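Local coordinates for protein desmoplakin (Homo sapiens, PDB 3R6N) that is thought to link desmosomal adhesion sites to intermediate filaments, a four-spectrin-repeat fragment of its plakin domain being rigid and carrying an SH3 domain, at residues Gly2-Thr7 against Asp64-Ser69; Gly16-Gln21 against Tyr72-Glu77; Lys267-Lys272 against Gly332-Pro337; Ile284-Leu289 against Cys305-Asn310. All blocks are in the same frame, centred on the assembly; numbering follows the deposited sequence.

Contact 1 (Gly2-Thr7 against Asp64-Ser69)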
# COMPACT_ATOMS: atom_id res chain seq x y z
N GLY A 2 80.23 -0.61 27.56
CA GLY A 2 81.05 -1.14 28.63
C GLY A 2 81.74 -2.44 28.26
O GLY A 2 82.66 -2.88 28.94
N TRP A 3 81.28 -3.06 27.17
CA TRP A 3 81.79 -4.36 26.75
C TRP A 3 82.99 -4.24 25.82
O TRP A 3 83.47 -3.15 25.52
CB TRP A 3 80.71 -5.15 26.01
CG TRP A 3 79.45 -5.39 26.77
CD1 TRP A 3 79.33 -5.62 28.11
CD2 TRP A 3 78.12 -5.43 26.23
NE1 TRP A 3 78.00 -5.80 28.44
CE2 TRP A 3 77.24 -5.69 27.30
CE3 TRP A 3 77.59 -5.27 24.95
CZ2 TRP A 3 75.87 -5.79 27.13
CZ3 TRP A 3 76.22 -5.37 24.78
CH2 TRP A 3 75.38 -5.63 25.86
N ASP A 4 83.47 -5.40 25.37
CA ASP A 4 84.47 -5.49 24.31
C ASP A 4 84.02 -4.73 23.07
O ASP A 4 82.83 -4.70 22.75
CB ASP A 4 84.72 -6.97 23.99
CG ASP A 4 85.30 -7.19 22.61
OD1 ASP A 4 86.25 -6.47 22.24
OD2 ASP A 4 84.81 -8.10 21.90
N GLU A 5 84.96 -4.10 22.37
CA GLU A 5 84.63 -3.28 21.21
C GLU A 5 84.09 -4.07 20.02
O GLU A 5 83.28 -3.56 19.24
CB GLU A 5 85.85 -2.45 20.77
CG GLU A 5 86.40 -1.54 21.85
CD GLU A 5 85.35 -0.59 22.40
OE1 GLU A 5 84.42 -0.22 21.65
OE2 GLU A 5 85.46 -0.20 23.59
N PHE A 6 84.54 -5.32 19.89
CA PHE A 6 84.03 -6.20 18.84
C PHE A 6 82.63 -6.67 19.20
O PHE A 6 81.81 -6.97 18.33
CB PHE A 6 84.96 -7.41 18.65
CG PHE A 6 84.47 -8.41 17.64
CD1 PHE A 6 84.79 -8.28 16.30
CD2 PHE A 6 83.68 -9.48 18.03
CE1 PHE A 6 84.34 -9.20 15.37
CE2 PHE A 6 83.22 -10.41 17.10
CZ PHE A 6 83.55 -10.27 15.77
N THR A 7 82.35 -6.73 20.50
CA THR A 7 81.03 -7.11 20.98
C THR A 7 80.04 -5.95 20.83
O THR A 7 78.87 -6.16 20.51
CB THR A 7 81.08 -7.58 22.45
OG1 THR A 7 81.92 -8.74 22.56
CG2 THR A 7 79.68 -7.92 22.95
N ASP A 64 79.65 -16.81 18.88
CA ASP A 64 80.92 -16.09 18.87
C ASP A 64 81.06 -15.22 20.11
O ASP A 64 82.15 -15.11 20.68
CB ASP A 64 81.04 -15.24 17.60
CG ASP A 64 81.13 -16.09 16.34
OD1 ASP A 64 80.82 -17.29 16.41
OD2 ASP A 64 81.52 -15.54 15.29
N LEU A 65 79.96 -14.61 20.53
CA LEU A 65 79.95 -13.75 21.70
C LEU A 65 80.28 -14.53 22.98
O LEU A 65 80.22 -15.75 23.00
CB LEU A 65 78.58 -13.07 21.85
CG LEU A 65 78.18 -12.11 20.73
CD1 LEU A 65 76.71 -11.71 20.85
CD2 LEU A 65 79.08 -10.87 20.72
N ARG A 66 80.63 -13.80 24.03
CA ARG A 66 80.89 -14.40 25.33
C ARG A 66 80.37 -13.48 26.41
O ARG A 66 80.26 -13.87 27.58
CB ARG A 66 82.39 -14.62 25.53
CG ARG A 66 83.02 -15.55 24.51
CD ARG A 66 84.52 -15.35 24.47
NE ARG A 66 84.86 -13.96 24.21
CZ ARG A 66 84.95 -13.42 22.99
NH1 ARG A 66 84.71 -14.17 21.92
NH2 ARG A 66 85.27 -12.15 22.85
N GLU A 67 80.04 -12.25 26.02
CA GLU A 67 79.50 -11.27 26.96
C GLU A 67 78.15 -11.73 27.47
O GLU A 67 77.25 -12.08 26.70
CB GLU A 67 79.39 -9.89 26.31
CG GLU A 67 79.49 -8.76 27.31
CD GLU A 67 80.84 -8.72 28.00
OE1 GLU A 67 81.87 -8.89 27.31
OE2 GLU A 67 80.88 -8.54 29.24
N LYS A 68 78.01 -11.73 28.79
CA LYS A 68 76.84 -12.28 29.45
C LYS A 68 75.53 -11.59 29.05
O LYS A 68 74.58 -12.24 28.61
CB LYS A 68 77.04 -12.22 30.97
CG LYS A 68 78.48 -12.54 31.38
CD LYS A 68 78.74 -12.17 32.83
CE LYS A 68 80.23 -12.16 33.14
NZ LYS A 68 80.52 -11.69 34.52
N SER A 69 75.48 -10.27 29.22
CA SER A 69 74.28 -9.50 28.92
C SER A 69 73.96 -9.49 27.43
O SER A 69 72.83 -9.77 27.03
CB SER A 69 74.43 -8.06 29.41
OG SER A 69 74.43 -8.01 30.82

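Contact 2 (Gly16-Gln21 against Tyr72-Glu77)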
# COMPACT_ATOMS: atom_id res chain seq x y z
N GLY A 16 70.23 -3.20 15.63
CA GLY A 16 69.92 -2.18 14.65
C GLY A 16 69.07 -2.70 13.50
O GLY A 16 68.18 -2.01 13.02
N TRP A 17 69.36 -3.91 13.06
CA TRP A 17 68.57 -4.52 12.00
C TRP A 17 67.26 -5.04 12.56
O TRP A 17 66.21 -4.93 11.92
CB TRP A 17 69.34 -5.66 11.32
CG TRP A 17 68.55 -6.32 10.24
CD1 TRP A 17 68.45 -5.93 8.94
CD2 TRP A 17 67.72 -7.48 10.38
NE1 TRP A 17 67.62 -6.78 8.25
CE2 TRP A 17 67.16 -7.74 9.11
CE3 TRP A 17 67.41 -8.33 11.44
CZ2 TRP A 17 66.31 -8.82 8.88
CZ3 TRP A 17 66.55 -9.39 11.21
CH2 TRP A 17 66.01 -9.63 9.94
N MET A 18 67.31 -5.60 13.77
CA MET A 18 66.12 -6.14 14.42
C MET A 18 65.10 -5.07 14.78
O MET A 18 63.91 -5.35 14.89
CB MET A 18 66.50 -6.93 15.67
CG MET A 18 66.82 -8.39 15.39
SD MET A 18 66.81 -9.38 16.89
CE MET A 18 68.32 -8.82 17.67
N ARG A 19 65.56 -3.84 14.96
CA ARG A 19 64.67 -2.74 15.31
C ARG A 19 64.27 -1.94 14.07
O ARG A 19 63.23 -1.30 14.06
CB ARG A 19 65.31 -1.85 16.38
CG ARG A 19 65.35 -2.52 17.74
CD ARG A 19 66.33 -1.85 18.69
NE ARG A 19 66.45 -2.59 19.94
CZ ARG A 19 67.33 -2.31 20.90
NH1 ARG A 19 68.18 -1.30 20.75
NH2 ARG A 19 67.36 -3.04 22.00
N GLN A 20 65.10 -2.00 13.04
CA GLN A 20 64.74 -1.38 11.77
C GLN A 20 63.61 -2.19 11.12
O GLN A 20 62.87 -1.67 10.29
CB GLN A 20 65.94 -1.29 10.84
CG GLN A 20 65.68 -0.50 9.56
CD GLN A 20 65.12 0.88 9.84
OE1 GLN A 20 65.49 1.53 10.82
NE2 GLN A 20 64.21 1.34 8.99
N GLN A 21 63.49 -3.45 11.52
CA GLN A 21 62.40 -4.30 11.05
C GLN A 21 61.09 -3.96 11.77
O GLN A 21 60.02 -4.03 11.18
CB GLN A 21 62.73 -5.78 11.24
CG GLN A 21 63.92 -6.25 10.43
CD GLN A 21 63.70 -6.13 8.94
OE1 GLN A 21 62.97 -6.92 8.34
NE2 GLN A 21 64.32 -5.13 8.33
N TYR A 72 71.95 -12.35 26.16
CA TYR A 72 70.59 -12.30 26.68
C TYR A 72 69.79 -11.19 25.99
O TYR A 72 68.65 -11.41 25.58
CB TYR A 72 70.60 -12.09 28.19
CG TYR A 72 69.22 -11.94 28.79
CD1 TYR A 72 68.46 -13.04 29.14
CD2 TYR A 72 68.67 -10.68 28.98
CE1 TYR A 72 67.20 -12.90 29.68
CE2 TYR A 72 67.41 -10.52 29.52
CZ TYR A 72 66.67 -11.64 29.87
OH TYR A 72 65.41 -11.48 30.40
N GLN A 73 70.39 -10.01 25.87
CA GLN A 73 69.73 -8.86 25.27
C GLN A 73 69.35 -9.10 23.81
O GLN A 73 68.31 -8.64 23.35
CB GLN A 73 70.62 -7.62 25.38
CG GLN A 73 70.03 -6.39 24.72
CD GLN A 73 70.81 -5.13 25.03
OE1 GLN A 73 71.76 -5.15 25.82
NE2 GLN A 73 70.42 -4.02 24.41
N LEU A 74 70.20 -9.82 23.08
CA LEU A 74 69.91 -10.14 21.69
C LEU A 74 68.76 -11.12 21.60
O LEU A 74 67.84 -10.94 20.81
CB LEU A 74 71.14 -10.73 21.00
CG LEU A 74 72.25 -9.77 20.59
CD1 LEU A 74 73.41 -10.53 19.98
CD2 LEU A 74 71.73 -8.75 19.60
N GLU A 75 68.81 -12.16 22.43
CA GLU A 75 67.78 -13.18 22.41
C GLU A 75 66.43 -12.61 22.82
O GLU A 75 65.38 -13.03 22.32
CB GLU A 75 68.16 -14.35 23.33
CG GLU A 75 67.30 -15.59 23.14
CD GLU A 75 67.42 -16.17 21.74
OE1 GLU A 75 68.40 -15.83 21.04
OE2 GLU A 75 66.53 -16.95 21.33
N GLU A 76 66.45 -11.64 23.73
CA GLU A 76 65.22 -11.03 24.23
C GLU A 76 64.60 -10.14 23.17
O GLU A 76 63.37 -10.03 23.07
CB GLU A 76 65.50 -10.24 25.51
CG GLU A 76 64.28 -9.54 26.09
CD GLU A 76 63.99 -8.20 25.43
OE1 GLU A 76 64.95 -7.44 25.18
OE2 GLU A 76 62.80 -7.92 25.14
N GLU A 77 65.45 -9.49 22.37
CA GLU A 77 64.98 -8.64 21.29
C GLU A 77 64.41 -9.47 20.16
O GLU A 77 63.36 -9.15 19.61
CB GLU A 77 66.12 -7.77 20.76
CG GLU A 77 65.69 -6.80 19.69
CD GLU A 77 64.73 -5.74 20.21
OE1 GLU A 77 64.96 -5.22 21.33
OE2 GLU A 77 63.73 -5.44 19.51

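Contact 3 (Lys267-Lys272 against Gly332-Pro337)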
# COMPACT_ATOMS: atom_id res chain seq x y z
N LYS A 267 -10.42 6.72 0.40
CA LYS A 267 -9.16 6.16 0.87
C LYS A 267 -8.24 5.69 -0.26
O LYS A 267 -7.09 5.33 -0.02
CB LYS A 267 -9.42 5.00 1.84
CG LYS A 267 -10.13 5.42 3.12
CD LYS A 267 -10.18 4.27 4.10
CE LYS A 267 -10.74 3.01 3.44
NZ LYS A 267 -10.82 1.86 4.39
N ILE A 268 -8.76 5.69 -1.48
CA ILE A 268 -7.98 5.22 -2.62
C ILE A 268 -6.83 6.17 -2.96
O ILE A 268 -7.02 7.37 -3.12
CB ILE A 268 -8.85 5.01 -3.87
CG1 ILE A 268 -9.87 3.90 -3.60
CG2 ILE A 268 -7.98 4.64 -5.06
CD1 ILE A 268 -9.26 2.59 -3.19
N VAL A 269 -5.64 5.59 -3.06
CA VAL A 269 -4.41 6.35 -3.28
C VAL A 269 -4.30 6.80 -4.74
O VAL A 269 -5.15 6.46 -5.57
CB VAL A 269 -3.20 5.48 -2.90
CG1 VAL A 269 -2.71 4.68 -4.10
CG2 VAL A 269 -2.09 6.33 -2.30
N GLN A 270 -3.26 7.58 -5.06
CA GLN A 270 -3.04 8.03 -6.44
C GLN A 270 -1.81 7.37 -7.06
O GLN A 270 -0.73 7.36 -6.48
CB GLN A 270 -2.87 9.54 -6.49
CG GLN A 270 -4.15 10.30 -6.23
CD GLN A 270 -4.09 11.72 -6.76
OE1 GLN A 270 -3.66 11.96 -7.89
NE2 GLN A 270 -4.53 12.67 -5.94
N LEU A 271 -1.99 6.83 -8.26
CA LEU A 271 -0.91 6.11 -8.95
C LEU A 271 -0.41 6.80 -10.22
O LEU A 271 0.79 6.79 -10.50
CB LEU A 271 -1.35 4.68 -9.27
CG LEU A 271 -0.98 3.59 -8.27
CD1 LEU A 271 -1.14 4.07 -6.85
CD2 LEU A 271 -1.80 2.33 -8.51
N LYS A 272 -1.31 7.39 -11.00
CA LYS A 272 -0.91 7.97 -12.28
C LYS A 272 0.24 8.98 -12.16
O LYS A 272 1.15 8.97 -12.99
CB LYS A 272 -2.11 8.60 -12.99
CG LYS A 272 -3.13 7.59 -13.45
CD LYS A 272 -4.24 8.24 -14.25
CE LYS A 272 -5.29 7.23 -14.66
NZ LYS A 272 -4.71 6.16 -15.53
N GLY A 332 10.07 5.41 -1.27
CA GLY A 332 9.65 5.88 0.04
C GLY A 332 8.65 7.02 0.01
O GLY A 332 8.44 7.69 1.02
N LEU A 333 8.03 7.25 -1.14
CA LEU A 333 7.03 8.29 -1.27
C LEU A 333 5.74 7.76 -1.89
O LEU A 333 5.76 7.15 -2.96
CB LEU A 333 7.55 9.45 -2.11
CG LEU A 333 8.69 10.30 -1.56
CD1 LEU A 333 9.30 11.13 -2.68
CD2 LEU A 333 8.20 11.18 -0.42
N ILE A 334 4.61 8.02 -1.23
CA ILE A 334 3.31 7.64 -1.76
C ILE A 334 2.51 8.89 -2.08
O ILE A 334 2.90 9.99 -1.68
CB ILE A 334 2.54 6.75 -0.76
CG1 ILE A 334 1.45 5.95 -1.48
CG2 ILE A 334 1.95 7.58 0.37
CD1 ILE A 334 1.03 4.71 -0.73
N ILE A 335 1.42 8.74 -2.82
CA ILE A 335 0.56 9.87 -3.17
C ILE A 335 -0.83 9.68 -2.57
O ILE A 335 -1.71 9.11 -3.21
CB ILE A 335 0.46 10.06 -4.69
CG1 ILE A 335 1.83 9.90 -5.36
CG2 ILE A 335 -0.15 11.42 -5.02
CD1 ILE A 335 1.83 10.15 -6.85
N PRO A 336 -1.03 10.15 -1.34
CA PRO A 336 -2.25 9.88 -0.58
C PRO A 336 -3.49 10.50 -1.22
O PRO A 336 -3.37 11.42 -2.04
CB PRO A 336 -1.96 10.54 0.77
CG PRO A 336 -1.05 11.66 0.43
CD PRO A 336 -0.16 11.12 -0.65
N PRO A 337 -4.68 10.00 -0.85
CA PRO A 337 -5.96 10.56 -1.30
C PRO A 337 -6.08 12.02 -0.87
O PRO A 337 -5.25 12.48 -0.09
CB PRO A 337 -7.00 9.68 -0.57
CG PRO A 337 -6.26 9.02 0.52
CD PRO A 337 -4.87 8.82 -0.00

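Contact 4 (Ile284-Leu289 against Cys305-Asn310)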
# COMPACT_ATOMS: atom_id res chain seq x y z
N ILE A 284 1.14 18.12 -6.82
CA ILE A 284 1.03 16.75 -6.34
C ILE A 284 1.55 16.61 -4.91
O ILE A 284 2.74 16.83 -4.65
CB ILE A 284 1.77 15.79 -7.28
CG1 ILE A 284 1.59 16.24 -8.73
CG2 ILE A 284 1.27 14.37 -7.10
CD1 ILE A 284 2.21 15.31 -9.74
N ILE A 285 0.66 16.24 -4.00
CA ILE A 285 1.01 16.09 -2.59
C ILE A 285 1.49 14.67 -2.28
O ILE A 285 0.81 13.69 -2.60
CB ILE A 285 -0.20 16.38 -1.68
CG1 ILE A 285 -0.91 17.67 -2.11
CG2 ILE A 285 0.22 16.43 -0.22
CD1 ILE A 285 0.01 18.84 -2.28
N LEU A 286 2.66 14.56 -1.66
CA LEU A 286 3.22 13.26 -1.31
C LEU A 286 3.22 13.06 0.21
O LEU A 286 3.08 14.02 0.97
CB LEU A 286 4.64 13.14 -1.85
CG LEU A 286 4.86 13.48 -3.32
CD1 LEU A 286 6.34 13.48 -3.66
CD2 LEU A 286 4.10 12.52 -4.21
N ARG A 287 3.37 11.82 0.64
CA ARG A 287 3.61 11.52 2.04
C ARG A 287 4.79 10.57 2.15
O ARG A 287 4.93 9.64 1.36
CB ARG A 287 2.37 10.90 2.71
CG ARG A 287 2.55 10.67 4.20
CD ARG A 287 1.32 10.05 4.86
NE ARG A 287 1.14 8.65 4.52
CZ ARG A 287 0.09 8.16 3.86
NH1 ARG A 287 -0.89 8.98 3.48
NH2 ARG A 287 0.01 6.86 3.59
N ALA A 288 5.66 10.82 3.13
CA ALA A 288 6.83 9.97 3.33
C ALA A 288 6.44 8.67 4.02
O ALA A 288 5.75 8.68 5.04
CB ALA A 288 7.89 10.70 4.12
N LEU A 289 6.85 7.55 3.44
CA LEU A 289 6.50 6.24 3.99
C LEU A 289 7.49 5.83 5.07
O LEU A 289 7.19 4.97 5.91
CB LEU A 289 6.47 5.19 2.88
CG LEU A 289 5.42 5.34 1.77
CD1 LEU A 289 5.49 4.20 0.75
CD2 LEU A 289 4.02 5.46 2.35
N CYS A 305 5.18 16.18 1.42
CA CYS A 305 6.09 16.77 0.45
C CYS A 305 5.35 17.20 -0.81
O CYS A 305 4.27 16.69 -1.11
CB CYS A 305 7.18 15.77 0.07
SG CYS A 305 8.25 15.22 1.42
N ILE A 306 5.95 18.13 -1.54
CA ILE A 306 5.43 18.52 -2.83
C ILE A 306 6.36 17.99 -3.91
O ILE A 306 7.58 18.09 -3.78
CB ILE A 306 5.27 20.05 -2.96
CG1 ILE A 306 4.15 20.56 -2.04
CG2 ILE A 306 4.98 20.44 -4.41
CD1 ILE A 306 4.59 20.78 -0.60
N LEU A 307 5.78 17.41 -4.96
CA LEU A 307 6.56 16.86 -6.05
C LEU A 307 6.97 17.95 -7.03
O LEU A 307 6.14 18.75 -7.44
CB LEU A 307 5.73 15.80 -6.78
CG LEU A 307 6.37 15.08 -7.96
CD1 LEU A 307 7.65 14.38 -7.53
CD2 LEU A 307 5.39 14.07 -8.55
N LYS A 308 8.24 17.98 -7.38
CA LYS A 308 8.73 18.99 -8.32
C LYS A 308 9.12 18.40 -9.67
O LYS A 308 8.76 18.94 -10.72
CB LYS A 308 9.89 19.79 -7.72
CG LYS A 308 9.46 20.92 -6.80
CD LYS A 308 10.57 21.95 -6.62
CE LYS A 308 10.02 23.26 -6.06
NZ LYS A 308 11.07 24.32 -5.94
N ASP A 309 9.85 17.29 -9.64
CA ASP A 309 10.28 16.62 -10.86
C ASP A 309 10.29 15.11 -10.67
O ASP A 309 10.80 14.61 -9.68
CB ASP A 309 11.67 17.11 -11.27
CG ASP A 309 12.17 16.47 -12.56
OD1 ASP A 309 11.35 15.86 -13.28
OD2 ASP A 309 13.38 16.59 -12.86
N ASN A 310 9.70 14.40 -11.62
CA ASN A 310 9.61 12.94 -11.52
C ASN A 310 9.97 12.21 -12.82
O ASN A 310 9.50 11.10 -13.05
CB ASN A 310 8.22 12.52 -11.05
CG ASN A 310 7.16 12.67 -12.12
OD1 ASN A 310 7.21 13.60 -12.94
ND2 ASN A 310 6.19 11.77 -12.13

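Contact 1 (Gly2-Thr7 against Asp64-Ser69)
Trp3 holds CG anti to its carbonyl carbon (chi1 -57°) and Glu67 holds CG anti to its backbone N (chi1 -152°); Glu67 CG lies over one face of the indole, displaced toward its rim, and makes a CH-pi contact 3.4 Å from the centroid of the Trp3 five-membered ring. The Glu67 carboxylate and indole planes are 20° apart, with Glu67 OE2 3.5 Å from Trp3 CD1. At the six-membered end of the indole, Ser69 CB comes within 3.5 Å of Trp3 CZ2, and Ala70 and Gln73 extend the surface on which the ring rests. Beside it, Thr7 CG2 touches Leu65 CD2 at 3.7 Å and Glu67 CB at 3.9 Å.

Asp4, the N-cap of helix 5-24, takes a hydrogen bond at OD1 from Phe6 N (3.1 Å), which comes from above the carboxylate plane, and one at OD2 from Thr7 OG1 (3.0 Å). Arg66 NH2 remains 4.2 Å from Asp4 OD2, beyond a salt bridge. No hydrogen bond joins the two segments, so the start of helix 5-24 rests on the turn between helices 34-64 and 68-117 mainly through carbon contacts, with at most a long-range electrostatic contribution from Arg66.

Contact 2 (Gly16-Gln21 against Tyr72-Glu77)
Met18 and Glu77 form the close-packed side of this contact between helices 5-24 and 68-117. Their side chains slide past each other in opposite directions, with Met18 SD 4.0 Å from Glu77 CG. A bend at chi3 (-72°) turns Met18 CE toward the second helix, where it meets Glu77 CG at 3.9 Å and Leu74 CD2 at the same separation. Tyr78 and Leu81 also pack on Met18, while Cys14 and Leu15 lie against Leu74.

The outer side is polar and more loosely held. Arg19 runs extended from CG to NE and crosses the Glu77 side chain at about a right angle. Glu77 OE1 lies at the guanidinium edge and forms a salt bridge, accepting from both NE and NH2; each bond is weak, with Arg19 NH2 to Glu77 OE1 measuring 3.3 Å. The salt bridge thus uses a single carboxylate oxygen rather than a bidentate pairing, and the carboxylate and guanidinium planes stand 84° apart. Gln73 NE2 lies 4.0 Å from Arg19 NH2 without bonding to it. Glu77 serves both sides, its CG in the apolar layer and its carboxylate at the exposed arginine.

The two segment axes run 19° apart and 11.0 Å at closest approach, with helix 34-64 between them in sequence: a near-parallel packing of the kind found in the three-helix bundles of spectrin repeats.

Contact 3 (Lys267-Lys272 against Gly332-Pro337)
Gln270 and Ile335 supply the one hydrogen bond between these segments. Gln270 N donates to Ile335 O at 2.9 Å with an N-H...O angle of 155°, and the donor lies nearly along the C=O axis. The Gln270 side chain has CG anti to the carbonyl carbon (chi1 -71°) and is extended beyond CG; its NE2 gives a weak hydrogen bond to Pro338 O. The touching parts, 267-270 and 334-337, run 125° apart by their end-to-end directions.

Apolar contacts flank the backbone bond. Val269 CG2 touches Ile334 CG1 at 3.7 Å, and on the other side of the hydrogen bond Gln270 CB packs against Ile335 CG2 at 3.6 Å.

The place of these segments in the fold explains the meeting. They lie near the two ends of the SH3 region: residues 267-272 come after helix 234-265, whereas 332-337 contain the short strand 333-334 and come before helix 340-384. The contact thus brings the two ends of this region together, an arrangement consistent with a compact domain inserted in a helical rod.

A third group of contacts sets side-chain carbons against backbone carbonyls. Pro337 CB lies 3.4 Å from Ile268 O, and Pro337 CG lies 3.8 Å from Lys267 O. Ile335 CB similarly approaches Gln270 O at 3.5 Å. Ile268 and Leu271 also pack on Tyr201 of helix 167-225, and Ile268 on Ala342 of helix 340-384.

Contact 4 (Ile284-Leu289 against Cys305-Asn310)
Ile284 and Leu307 lie side by side with their side chains pointing the same way, and Ile284 CD1 meets Leu307 CD2 at 3.6 Å. Leu307 CG, set anti to its backbone N (chi1 -179°), carries the CD2 branch that makes this contact. Leu286 lies oblique to Leu307, with Leu286 CD1 3.9 Å from Leu307 CB. Next along the strands, Leu286 and Cys305 share a face of the sheet and touch through their beta carbons, 4.1 Å from CB to CB. Val318 of strand 315-319 packs against both, and Leu333 and Ile335 also reach Leu286. Ile285 and Ile306 project from the opposite face, where Ile285 CD1 only just meets Ile306 CG1 at 4.5 Å.

The backbone fixes these orientations. Leu286 and Cys305 form an antiparallel hydrogen-bonded pair, with Leu286 N to Cys305 O at 2.7 Å and Cys305 N to Leu286 O at 3.0 Å. Leu307 N adds a bond to Ile284 O at 3.1 Å. Ile285 and Ile306 are the intervening non-hydrogen-bonded pair. Strand axes 121° apart show strong twisting, and the buried leucine-cysteine face with neighbouring strands on both sides is in keeping with the small, coiled beta-sheet of an SH3 domain.

Overall arrangement
Contact 1 lies at the starts of helices 5-24 and 68-117, and contact 2 farther along the same two helices: their centres lie 15 Å apart and they meet directly, with Leu65 CD1 3.6 Å from Leu74 CD1. Contacts 3 and 4 belong to the SH3 domain, with centres 10 Å apart. Contact 4 is nested within the loop closed by contact 3, and strand 285-288 joins strand 333-334, where Ile334 O and Arg287 N lie 3.0 Å apart in a probable hydrogen bond. Contacts 1 and 3 have centres about 88 Å apart, the distance from one end of the rod to near its middle. The pockets holding dithiothreitol and its oxidised form are built from other residues.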